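Local coordinates for protein GTP binding regulator (Thermotoga maritima, PDB 1VR8) that is of unknown cellular role but folds like the Ran-binding protein Mog1p, so that a part in regulating GTP-binding proteins is conceivable, at residues A[71-75]-A[111-117]; A[25-31]-A[132-137]; A[58-63]-A[124-129]; A[15-19]-A[64-68]. All coordinates share one frame; numbering follows the deposited sequence.

In the fold
Two segments near the N terminus open the first loops. The loop begun at 15-19 closes at the end of strand 59-67 (interaction 4), fixing the lead-in to helix 19-24 on the sheet. The one begun at 25-31 stays open until helix 126-138 (interaction 2), so interactions 4 and 2 cross. Interaction 3 starts at 58-63, inside the span of interaction 4, and closes at 124-129, so these two cross as well, sharing strand 59-67. Innermost is interaction 1, where helix 71-79 meets the hairpin of strands 106-113 and 116-122; it opens after interaction 4 has closed and is nested inside interaction 3, itself nested inside interaction 2. Interactions 2 and 3 both use helix 126-138.

Interaction 1 of 4, residues A[71-75]-A[111-117]; sequences AKKIW and WWRKNWL. With AZI (azide ion), chain C.
The indole of Trp-112 is the main bump of this contact, entering a hollow of helix 71-79 formed by Ala-71, Lys-72 and Trp-75. Lys-72 CB stands 3.5 Å from the centroid of the Trp-112 six-membered ring and 13° off its normal, a CH-pi contact over the face. The extended lysine chain then follows the ring past CZ2 and brings NZ to a hydrogen bond with Pro-94 O. Toward the pyrrole end of the indole, Trp-112 CD1 lies over one face of Trp-75, 3.5 Å from Trp-75 CG; the five-membered rings meet obliquely, with planes at 50°. The indole N-H of Trp-75 is used on Ala-110 O. Ala-71 is small enough to sit against the hairpin backbone, its CB 3.6 Å from Trp-116 O. Leu-117 fills the next hollow with both methyls: CD1 meets the edge of the Trp-75 ring at its CD1, 3.8 Å away, and CD2 presses on Ile-74 CG2 at a tight 3.4 Å. Beyond the packing, Lys-114 NZ gives a hydrogen bond of 2.7 Å to azide N1. A helix segment running at 159° to strand 111-113, over a beta hairpin closed by a type II' turn, is alpha-on-beta packing against one face of an antiparallel sheet.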
# COMPACT_ATOMS: atom_id res chain seq x y z
N ALA A 71 -9.30 -8.30 -0.76
CA ALA A 71 -8.35 -7.29 -1.26
C ALA A 71 -8.73 -6.81 -2.66
O ALA A 71 -8.78 -5.60 -2.90
CB ALA A 71 -6.94 -7.84 -1.26
N LYS A 72 -8.99 -7.74 -3.56
CA LYS A 72 -9.40 -7.39 -4.93
C LYS A 72 -10.66 -6.53 -4.96
O LYS A 72 -10.68 -5.50 -5.64
CB LYS A 72 -9.60 -8.63 -5.80
CG LYS A 72 -9.85 -8.30 -7.27
CD LYS A 72 -10.08 -9.51 -8.16
CE LYS A 72 -9.93 -9.12 -9.66
NZ LYS A 72 -10.15 -10.36 -10.48
N LYS A 73 -11.70 -6.97 -4.25
CA LYS A 73 -12.98 -6.27 -4.22
C LYS A 73 -12.80 -4.81 -3.80
O LYS A 73 -13.35 -3.89 -4.42
CB LYS A 73 -13.93 -7.01 -3.26
CG LYS A 73 -15.35 -6.49 -3.14
CD LYS A 73 -16.20 -7.36 -2.17
N ILE A 74 -12.01 -4.62 -2.75
CA ILE A 74 -11.76 -3.28 -2.21
C ILE A 74 -10.96 -2.45 -3.19
O ILE A 74 -11.31 -1.30 -3.46
CB ILE A 74 -11.00 -3.35 -0.86
CG1 ILE A 74 -11.85 -4.05 0.18
CG2 ILE A 74 -10.64 -1.95 -0.39
CD1 ILE A 74 -11.07 -4.44 1.45
N TRP A 75 -9.90 -3.04 -3.72
CA TRP A 75 -9.06 -2.35 -4.71
C TRP A 75 -9.92 -1.93 -5.92
O TRP A 75 -9.81 -0.79 -6.42
CB TRP A 75 -7.89 -3.26 -5.16
CG TRP A 75 -6.98 -2.60 -6.17
CD1 TRP A 75 -5.86 -1.85 -5.94
CD2 TRP A 75 -7.13 -2.66 -7.59
NE1 TRP A 75 -5.31 -1.45 -7.13
CE2 TRP A 75 -6.07 -1.94 -8.16
CE3 TRP A 75 -8.03 -3.30 -8.44
CZ2 TRP A 75 -5.92 -1.78 -9.52
CZ3 TRP A 75 -7.87 -3.17 -9.82
CH2 TRP A 75 -6.84 -2.41 -10.34
N TRP A 111 -2.07 -1.03 -4.74
CA TRP A 111 -1.93 -2.34 -5.38
C TRP A 111 -2.43 -3.45 -4.47
O TRP A 111 -2.47 -3.29 -3.24
CB TRP A 111 -0.48 -2.58 -5.84
CG TRP A 111 0.56 -2.82 -4.78
CD1 TRP A 111 1.02 -4.03 -4.37
CD2 TRP A 111 1.25 -1.84 -3.96
NE1 TRP A 111 1.94 -3.87 -3.38
CE2 TRP A 111 2.10 -2.54 -3.10
CE3 TRP A 111 1.20 -0.45 -3.86
CZ2 TRP A 111 2.94 -1.90 -2.20
CZ3 TRP A 111 2.02 0.18 -2.96
CH2 TRP A 111 2.87 -0.54 -2.14
N TRP A 112 -2.86 -4.54 -5.10
CA TRP A 112 -3.32 -5.71 -4.39
C TRP A 112 -2.72 -6.96 -5.04
O TRP A 112 -2.43 -6.98 -6.24
CB TRP A 112 -4.86 -5.81 -4.31
CG TRP A 112 -5.47 -6.44 -5.52
CD1 TRP A 112 -5.78 -5.83 -6.70
CD2 TRP A 112 -5.71 -7.83 -5.71
NE1 TRP A 112 -6.24 -6.74 -7.59
CE2 TRP A 112 -6.22 -7.99 -7.01
CE3 TRP A 112 -5.61 -8.96 -4.90
CZ2 TRP A 112 -6.60 -9.23 -7.53
CZ3 TRP A 112 -5.99 -10.20 -5.42
CH2 TRP A 112 -6.45 -10.33 -6.73
N ARG A 113 -2.53 -7.97 -4.21
CA ARG A 113 -2.17 -9.30 -4.64
C ARG A 113 -2.40 -10.24 -3.47
O ARG A 113 -2.21 -9.85 -2.31
CB ARG A 113 -0.73 -9.35 -5.13
CG ARG A 113 -0.37 -10.65 -5.89
CD ARG A 113 1.01 -10.52 -6.55
NE ARG A 113 1.39 -11.67 -7.39
CZ ARG A 113 1.87 -12.83 -6.94
NH1 ARG A 113 2.05 -13.03 -5.63
NH2 ARG A 113 2.19 -13.81 -7.78
N LYS A 114 -2.80 -11.46 -3.76
CA LYS A 114 -3.14 -12.44 -2.75
C LYS A 114 -4.11 -11.81 -1.72
O LYS A 114 -5.18 -11.35 -2.10
CB LYS A 114 -1.87 -13.02 -2.10
CG LYS A 114 -0.94 -13.77 -3.08
CD LYS A 114 -1.58 -15.00 -3.66
CE LYS A 114 -0.60 -15.82 -4.54
NZ LYS A 114 -1.25 -17.04 -5.11
N ASN A 115 -3.71 -11.81 -0.44
CA ASN A 115 -4.55 -11.33 0.65
C ASN A 115 -4.11 -9.95 1.17
O ASN A 115 -4.43 -9.59 2.31
CB ASN A 115 -4.64 -12.35 1.79
CG ASN A 115 -3.28 -12.70 2.39
OD1 ASN A 115 -2.27 -12.71 1.69
ND2 ASN A 115 -3.28 -13.05 3.69
N TRP A 116 -3.47 -9.15 0.32
CA TRP A 116 -2.94 -7.86 0.73
C TRP A 116 -3.39 -6.76 -0.22
O TRP A 116 -3.42 -6.94 -1.45
CB TRP A 116 -1.40 -7.89 0.73
CG TRP A 116 -0.83 -8.78 1.79
CD1 TRP A 116 -0.37 -10.08 1.65
CD2 TRP A 116 -0.67 -8.46 3.16
NE1 TRP A 116 0.03 -10.57 2.85
CE2 TRP A 116 -0.15 -9.61 3.81
CE3 TRP A 116 -0.94 -7.33 3.93
CZ2 TRP A 116 0.15 -9.63 5.17
CZ3 TRP A 116 -0.64 -7.35 5.27
CH2 TRP A 116 -0.11 -8.50 5.88
N LEU A 117 -3.66 -5.60 0.35
CA LEU A 117 -3.92 -4.37 -0.40
C LEU A 117 -3.14 -3.26 0.28
O LEU A 117 -3.24 -3.10 1.50
CB LEU A 117 -5.40 -4.06 -0.41
CG LEU A 117 -5.83 -2.62 -0.74
CD1 LEU A 117 -5.45 -2.22 -2.13
CD2 LEU A 117 -7.33 -2.52 -0.52
N1 AZI C . 0.56 -18.00 -6.93
N2 AZI C . 0.46 -18.74 -7.86
N3 AZI C . 0.76 -19.32 -8.87
O HOH W 1 -7.62 -11.30 -1.05

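Interaction 2 of 4, residues A[25-31]-A[132-137]; sequences VLETRDY and HVYRVY
His-132 has CG anti to its backbone N (chi1 172°), which carries the imidazole off helix 126-138 to the loop at Leu-26, while Tyr-31, its CG anti to the carbonyl carbon, sends its ring back over that imidazole. The two rings form an offset stack, centroids 4.3 Å apart and planes at 23°. Tyr-31 CD2 lies above the centre of the imidazole. At the imidazole edge, His-132 NE2 donates to Leu-26 O over 2.7 Å, and the N-H...O angle of 160° shows a nearly straight bond. The loop is shaped locally by a type I beta turn from Thr-28 to Tyr-31 and by an ST turn, in which Thr-28 OG1 accepts from Asp-30 N at 3.0 Å. The methyl of the same threonine, CG2, touches His-132 CE1 at 3.6 Å. With an alanine here in place of His-132, Leu-26 O would probably be left without its donor and the Tyr-31 ring without its stacking partner. Leu-26 divides its branches over the next turn of the helix: CD1 meets Val-133 CG2 at 4.0 Å, and CD2 packs on Val-136 CB at 3.9 Å. Tyr-137 crosses that leucine at about a right angle, its OH bonded to Ala-22 O.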
# COMPACT_ATOMS: atom_id res chain seq x y z
N VAL A 25 8.12 -3.45 9.79
CA VAL A 25 9.32 -3.90 9.09
C VAL A 25 9.84 -2.86 8.06
O VAL A 25 10.98 -2.93 7.61
CB VAL A 25 9.05 -5.28 8.43
CG1 VAL A 25 8.21 -5.12 7.21
CG2 VAL A 25 10.31 -6.01 8.15
N LEU A 26 9.01 -1.89 7.72
CA LEU A 26 9.40 -0.87 6.73
C LEU A 26 10.23 0.26 7.30
O LEU A 26 10.79 1.06 6.55
CB LEU A 26 8.16 -0.28 6.07
CG LEU A 26 7.31 -1.31 5.35
CD1 LEU A 26 6.03 -0.66 4.90
CD2 LEU A 26 8.10 -1.89 4.19
N GLU A 27 10.30 0.38 8.62
CA GLU A 27 10.99 1.49 9.22
C GLU A 27 12.51 1.37 8.97
O GLU A 27 13.09 0.27 9.01
CB GLU A 27 10.58 1.61 10.72
CG GLU A 27 11.10 2.82 11.37
CD GLU A 27 10.48 3.11 12.72
OE1 GLU A 27 10.05 2.13 13.42
OE2 GLU A 27 10.49 4.30 13.07
N THR A 28 13.17 2.48 8.67
CA THR A 28 14.62 2.54 8.64
C THR A 28 15.00 3.90 9.20
O THR A 28 14.12 4.70 9.55
CB THR A 28 15.22 2.44 7.22
OG1 THR A 28 14.93 3.64 6.50
CG2 THR A 28 14.69 1.25 6.42
N ARG A 29 16.28 4.21 9.25
CA ARG A 29 16.68 5.55 9.67
C ARG A 29 16.18 6.64 8.72
O ARG A 29 16.05 7.77 9.13
CB ARG A 29 18.20 5.64 9.84
CG ARG A 29 18.99 5.79 8.55
N ASP A 30 15.88 6.30 7.47
CA ASP A 30 15.39 7.26 6.46
C ASP A 30 13.85 7.27 6.32
O ASP A 30 13.30 8.06 5.55
CB ASP A 30 15.90 6.88 5.07
CG ASP A 30 17.42 6.77 5.01
OD1 ASP A 30 18.09 7.72 5.43
OD2 ASP A 30 17.93 5.71 4.55
N TYR A 31 13.18 6.32 6.96
CA TYR A 31 11.73 6.16 6.85
C TYR A 31 11.26 5.94 8.30
O TYR A 31 11.23 4.80 8.75
CB TYR A 31 11.35 4.95 6.02
CG TYR A 31 11.74 5.06 4.56
CD1 TYR A 31 11.18 6.01 3.77
CD2 TYR A 31 12.72 4.24 4.00
CE1 TYR A 31 11.54 6.17 2.45
CE2 TYR A 31 13.12 4.41 2.65
CZ TYR A 31 12.49 5.37 1.90
OH TYR A 31 12.79 5.62 0.58
N HIS A 132 10.91 1.35 -1.94
CA HIS A 132 11.36 0.81 -0.64
C HIS A 132 10.47 -0.36 -0.19
O HIS A 132 10.97 -1.43 0.18
CB HIS A 132 11.40 1.91 0.41
CG HIS A 132 11.66 1.40 1.81
ND1 HIS A 132 12.84 0.79 2.18
CD2 HIS A 132 10.88 1.41 2.91
CE1 HIS A 132 12.77 0.45 3.45
NE2 HIS A 132 11.59 0.82 3.93
N VAL A 133 9.16 -0.16 -0.18
CA VAL A 133 8.22 -1.19 0.22
C VAL A 133 8.41 -2.44 -0.66
O VAL A 133 8.50 -3.56 -0.16
CB VAL A 133 6.77 -0.70 0.12
CG1 VAL A 133 5.82 -1.82 0.39
CG2 VAL A 133 6.50 0.48 1.09
N TYR A 134 8.48 -2.24 -1.98
CA TYR A 134 8.77 -3.35 -2.90
C TYR A 134 10.03 -4.15 -2.51
O TYR A 134 10.03 -5.38 -2.49
CB TYR A 134 8.97 -2.78 -4.31
CG TYR A 134 7.73 -2.34 -5.06
CD1 TYR A 134 6.46 -2.37 -4.50
CD2 TYR A 134 7.86 -1.87 -6.36
CE1 TYR A 134 5.33 -1.98 -5.25
CE2 TYR A 134 6.77 -1.46 -7.09
CZ TYR A 134 5.53 -1.52 -6.55
OH TYR A 134 4.48 -1.10 -7.33
N ARG A 135 11.11 -3.43 -2.28
CA ARG A 135 12.39 -4.03 -1.95
C ARG A 135 12.35 -4.81 -0.62
O ARG A 135 12.91 -5.92 -0.53
CB ARG A 135 13.46 -2.97 -1.97
CG ARG A 135 13.76 -2.57 -3.41
CD ARG A 135 14.68 -1.42 -3.52
NE ARG A 135 15.11 -1.25 -4.91
CZ ARG A 135 15.67 -0.14 -5.38
NH1 ARG A 135 15.82 0.93 -4.59
NH2 ARG A 135 16.06 -0.09 -6.64
N VAL A 136 11.67 -4.27 0.39
CA VAL A 136 11.60 -4.98 1.68
C VAL A 136 10.78 -6.27 1.53
O VAL A 136 11.21 -7.35 1.94
CB VAL A 136 11.03 -4.08 2.77
CG1 VAL A 136 10.79 -4.84 4.05
CG2 VAL A 136 11.96 -2.90 3.00
N TYR A 137 9.62 -6.15 0.91
CA TYR A 137 8.74 -7.32 0.75
C TYR A 137 9.32 -8.36 -0.21
O TYR A 137 9.16 -9.55 -0.01
CB TYR A 137 7.34 -6.91 0.33
CG TYR A 137 6.57 -6.07 1.36
CD1 TYR A 137 6.90 -6.05 2.73
CD2 TYR A 137 5.45 -5.33 0.95
CE1 TYR A 137 6.15 -5.30 3.64
CE2 TYR A 137 4.69 -4.62 1.86
CZ TYR A 137 5.06 -4.59 3.20
OH TYR A 137 4.32 -3.86 4.09

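Interaction 3 of 4, residues A[58-63]-A[124-129]; sequences YGPVFL and NGVEEF
Tyr-58 lies along the start of helix 126-138, from Gly-125 to Glu-128, and its inner atoms meet Gly-125 and its outer ones Glu-128. Its CB rests 3.6 Å from Gly-125 CA and also touches Asn-124 O. CG is held anti to the carbonyl carbon (chi1 -63°), which turns the ring along the first helical turn. CG too is 3.6 Å from Gly-125 CA, and of the two ortho carbons CD2 is the nearer to it. Farther out, CE2 reaches Glu-128 CG at 3.9 Å. The hydroxyl ends the path at 3.8 Å from the same Glu-128 CG. Ring and carboxylate planes differ by 28°, and the aliphatic part of the glutamate does most of the touching.

Gly-125 occupies the N-cap position, and its lack of a side chain makes the approach possible: a CB built there would come 2.6 Å from Tyr-58 CB, a clash. At its backbone angles (phi 84°) such a CB would also be forced against the carbonyl O of Asn-124. Deeper in, Val-61 splits its methyls between CG2, against Asn-124 O, and CG1, which packs on Phe-129 CD2 at 3.8 Å. A water bridges the two backbones, donating to Pro-60 O at 2.8 Å and to Asn-124 O at 2.7 Å.

The contact seats the N-terminal turn of helix 126-138 on strand 59-67. That strand runs antiparallel to 45-56 and to 116-122, and Phe-129 beds into this surface beside Phe-54 and Val-120, with Tyr-31 edge-to-face against its ring.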
# COMPACT_ATOMS: atom_id res chain seq x y z
N TYR A 58 11.49 13.56 2.02
CA TYR A 58 10.59 14.21 1.07
C TYR A 58 9.38 14.84 1.76
O TYR A 58 8.67 15.66 1.17
CB TYR A 58 10.13 13.17 0.06
CG TYR A 58 11.26 12.61 -0.76
CD1 TYR A 58 11.80 13.35 -1.80
CD2 TYR A 58 11.81 11.35 -0.50
CE1 TYR A 58 12.84 12.85 -2.57
CE2 TYR A 58 12.87 10.85 -1.28
CZ TYR A 58 13.37 11.61 -2.31
OH TYR A 58 14.40 11.16 -3.11
N GLY A 59 9.17 14.47 3.03
CA GLY A 59 7.99 14.82 3.81
C GLY A 59 7.22 13.57 4.21
O GLY A 59 7.68 12.46 3.96
N PRO A 60 6.04 13.74 4.81
CA PRO A 60 5.33 12.57 5.31
C PRO A 60 4.68 11.79 4.17
O PRO A 60 4.14 12.38 3.23
CB PRO A 60 4.29 13.18 6.25
CG PRO A 60 4.02 14.54 5.72
CD PRO A 60 5.32 15.00 5.07
N VAL A 61 4.75 10.47 4.28
CA VAL A 61 4.12 9.55 3.36
C VAL A 61 3.17 8.63 4.15
O VAL A 61 3.50 8.16 5.24
CB VAL A 61 5.20 8.72 2.63
CG1 VAL A 61 4.55 7.69 1.76
CG2 VAL A 61 6.08 9.66 1.77
N PHE A 62 1.98 8.41 3.60
CA PHE A 62 0.96 7.62 4.26
C PHE A 62 0.88 6.25 3.61
O PHE A 62 0.85 6.12 2.39
CB PHE A 62 -0.40 8.30 4.14
CG PHE A 62 -0.51 9.62 4.85
CD1 PHE A 62 0.15 10.74 4.36
CD2 PHE A 62 -1.30 9.76 5.99
CE1 PHE A 62 0.05 11.95 5.00
CE2 PHE A 62 -1.40 10.99 6.64
CZ PHE A 62 -0.74 12.07 6.16
N LEU A 63 0.87 5.22 4.43
CA LEU A 63 0.70 3.86 3.97
C LEU A 63 -0.54 3.27 4.61
O LEU A 63 -0.65 3.18 5.83
CB LEU A 63 1.90 3.02 4.35
CG LEU A 63 1.76 1.52 4.10
CD1 LEU A 63 1.88 1.27 2.63
CD2 LEU A 63 2.80 0.74 4.86
N ASN A 124 4.96 14.26 -1.69
CA ASN A 124 6.31 14.05 -2.24
C ASN A 124 6.92 12.79 -1.69
O ASN A 124 6.66 12.40 -0.56
CB ASN A 124 7.19 15.24 -1.90
CG ASN A 124 6.87 16.42 -2.77
OD1 ASN A 124 7.15 16.41 -3.97
ND2 ASN A 124 6.23 17.41 -2.20
N GLY A 125 7.71 12.14 -2.53
CA GLY A 125 8.41 10.92 -2.13
C GLY A 125 7.63 9.63 -2.24
O GLY A 125 8.10 8.60 -1.76
N VAL A 126 6.45 9.65 -2.87
CA VAL A 126 5.64 8.43 -2.96
C VAL A 126 6.33 7.34 -3.77
O VAL A 126 6.40 6.20 -3.32
CB VAL A 126 4.23 8.72 -3.53
CG1 VAL A 126 3.52 7.46 -3.97
CG2 VAL A 126 3.42 9.50 -2.48
N GLU A 127 6.85 7.67 -4.95
CA GLU A 127 7.48 6.61 -5.79
C GLU A 127 8.70 5.96 -5.07
O GLU A 127 8.90 4.74 -5.10
CB GLU A 127 7.85 7.16 -7.16
CG GLU A 127 6.60 7.45 -8.03
N GLU A 128 9.48 6.79 -4.40
CA GLU A 128 10.65 6.34 -3.64
C GLU A 128 10.24 5.42 -2.50
O GLU A 128 10.86 4.39 -2.26
CB GLU A 128 11.42 7.55 -3.14
CG GLU A 128 12.11 8.38 -4.26
CD GLU A 128 11.20 9.42 -4.97
OE1 GLU A 128 9.98 9.57 -4.65
OE2 GLU A 128 11.73 10.09 -5.89
N PHE A 129 9.20 5.81 -1.78
CA PHE A 129 8.68 4.97 -0.69
C PHE A 129 8.13 3.65 -1.23
O PHE A 129 8.38 2.59 -0.66
CB PHE A 129 7.62 5.70 0.12
CG PHE A 129 7.24 4.96 1.35
CD1 PHE A 129 8.08 4.99 2.45
CD2 PHE A 129 6.11 4.21 1.39
CE1 PHE A 129 7.76 4.23 3.60
CE2 PHE A 129 5.77 3.49 2.54
CZ PHE A 129 6.60 3.52 3.64
O HOH W 2 5.46 13.88 1.32

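Interaction 4 of 4, residues A[15-19]-A[64-68]; sequences EAYSL and YVYKG
Lys-67 and Leu-19 reach across the contact in opposite senses, the lysine from strand 59-67 to the loop and the leucine from the loop to the strand. With chi1 at -179° and every later torsion extended, Lys-67 runs straight out and its amine spans the gap. NZ donates to Tyr-17 O at 2.7 Å. The donor sits above the carbonyl plane, 47° out of it, and so is not on a lone pair. The last methylene also lies close to the backbone: CE is 3.1 Å from Glu-15 O, a carbonyl that takes a hydrogen bond from Asn-115 ND2. With a methionine in its place, Tyr-17 O would probably lose its charged donor and the loop would be less firmly tied to the strand. Leu-19 meets Val-65 tip to tip, CD1 to CG1 at 3.9 Å, in one of two valine conformers, which makes this meeting tentative. The same CD1 lies 3.7 Å from Lys-67 N and touches Lys-67 CB at 4.0 Å. Next to it, Ser-18 N-caps helix 19-24, its OG bonded to Thr-21 N. The chemistry is thus divided: an ammonium group, probably charged, is met by neutral backbone carbonyl oxygen, while Leu-19 packs the helix start on the strand at Lys-67, perhaps helped by the valine.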
# COMPACT_ATOMS: atom_id res chain seq x y z
N GLU A 15 1.45 -14.73 2.96
CA GLU A 15 0.03 -14.75 3.33
C GLU A 15 -0.19 -14.84 4.85
O GLU A 15 -1.13 -14.24 5.37
CB GLU A 15 -0.72 -15.82 2.52
CG GLU A 15 -0.74 -15.40 0.98
CD GLU A 15 -1.19 -16.49 0.00
OE1 GLU A 15 -2.36 -16.89 0.06
OE2 GLU A 15 -0.36 -16.89 -0.86
N ALA A 16 0.72 -15.50 5.57
CA ALA A 16 0.59 -15.66 7.03
C ALA A 16 1.09 -14.47 7.84
O ALA A 16 0.96 -14.47 9.04
CB ALA A 16 1.31 -16.93 7.51
N TYR A 17 1.67 -13.47 7.20
CA TYR A 17 2.42 -12.44 7.92
C TYR A 17 1.44 -11.47 8.61
O TYR A 17 0.36 -11.22 8.09
CB TYR A 17 3.22 -11.65 6.91
CG TYR A 17 4.49 -10.97 7.37
CD1 TYR A 17 5.67 -11.71 7.52
CD2 TYR A 17 4.54 -9.60 7.55
CE1 TYR A 17 6.85 -11.08 7.89
CE2 TYR A 17 5.72 -8.96 7.95
CZ TYR A 17 6.87 -9.70 8.10
OH TYR A 17 8.05 -9.04 8.45
N SER A 18 1.82 -10.98 9.79
CA SER A 18 1.05 -9.99 10.53
C SER A 18 0.94 -8.66 9.81
O SER A 18 1.91 -8.12 9.29
CB SER A 18 1.69 -9.79 11.91
OG SER A 18 1.36 -8.56 12.49
N LEU A 19 -0.26 -8.09 9.81
CA LEU A 19 -0.46 -6.76 9.27
C LEU A 19 0.42 -5.73 10.00
O LEU A 19 1.04 -4.85 9.38
CB LEU A 19 -1.94 -6.38 9.34
CG LEU A 19 -2.26 -4.99 8.78
CD1 LEU A 19 -3.59 -5.02 8.08
CD2 LEU A 19 -2.29 -3.97 9.88
N TYR A 64 -1.47 2.87 3.76
CA TYR A 64 -2.71 2.18 4.15
C TYR A 64 -2.54 0.71 3.84
O TYR A 64 -2.08 0.34 2.75
CB TYR A 64 -3.92 2.72 3.39
CG TYR A 64 -4.18 4.20 3.61
CD1 TYR A 64 -3.44 5.17 2.94
CD2 TYR A 64 -5.18 4.62 4.45
CE1 TYR A 64 -3.68 6.50 3.14
CE2 TYR A 64 -5.43 5.98 4.66
CZ TYR A 64 -4.68 6.91 3.99
OH TYR A 64 -4.90 8.27 4.20
N VAL A 65 -2.89 -0.12 4.81
CA VAL A 65 -2.73 -1.56 4.66
C VAL A 65 -4.00 -2.30 5.03
O VAL A 65 -4.61 -2.03 6.08
CB VAL A 65 -1.68 -2.14 5.62
CG1 VAL A 65 -1.35 -3.59 5.21
CG2 VAL A 65 -0.47 -1.25 5.71
N TYR A 66 -4.35 -3.28 4.22
CA TYR A 66 -5.45 -4.19 4.47
C TYR A 66 -4.95 -5.61 4.23
O TYR A 66 -4.25 -5.86 3.24
CB TYR A 66 -6.65 -3.89 3.53
CG TYR A 66 -7.65 -5.03 3.44
CD1 TYR A 66 -7.45 -6.10 2.54
CD2 TYR A 66 -8.79 -5.06 4.25
CE1 TYR A 66 -8.34 -7.15 2.49
CE2 TYR A 66 -9.70 -6.12 4.20
CZ TYR A 66 -9.45 -7.16 3.30
OH TYR A 66 -10.33 -8.23 3.20
N LYS A 67 -5.28 -6.53 5.13
CA LYS A 67 -5.01 -7.95 4.97
C LYS A 67 -6.35 -8.67 5.02
O LYS A 67 -7.12 -8.49 5.95
CB LYS A 67 -4.16 -8.48 6.13
CG LYS A 67 -3.83 -9.95 6.00
CD LYS A 67 -2.96 -10.45 7.13
CE LYS A 67 -2.61 -11.92 6.89
NZ LYS A 67 -1.98 -12.54 8.08
N GLY A 68 -6.60 -9.54 4.05
CA GLY A 68 -7.82 -10.31 4.03
C GLY A 68 -8.25 -10.82 2.68
O GLY A 68 -7.59 -10.58 1.67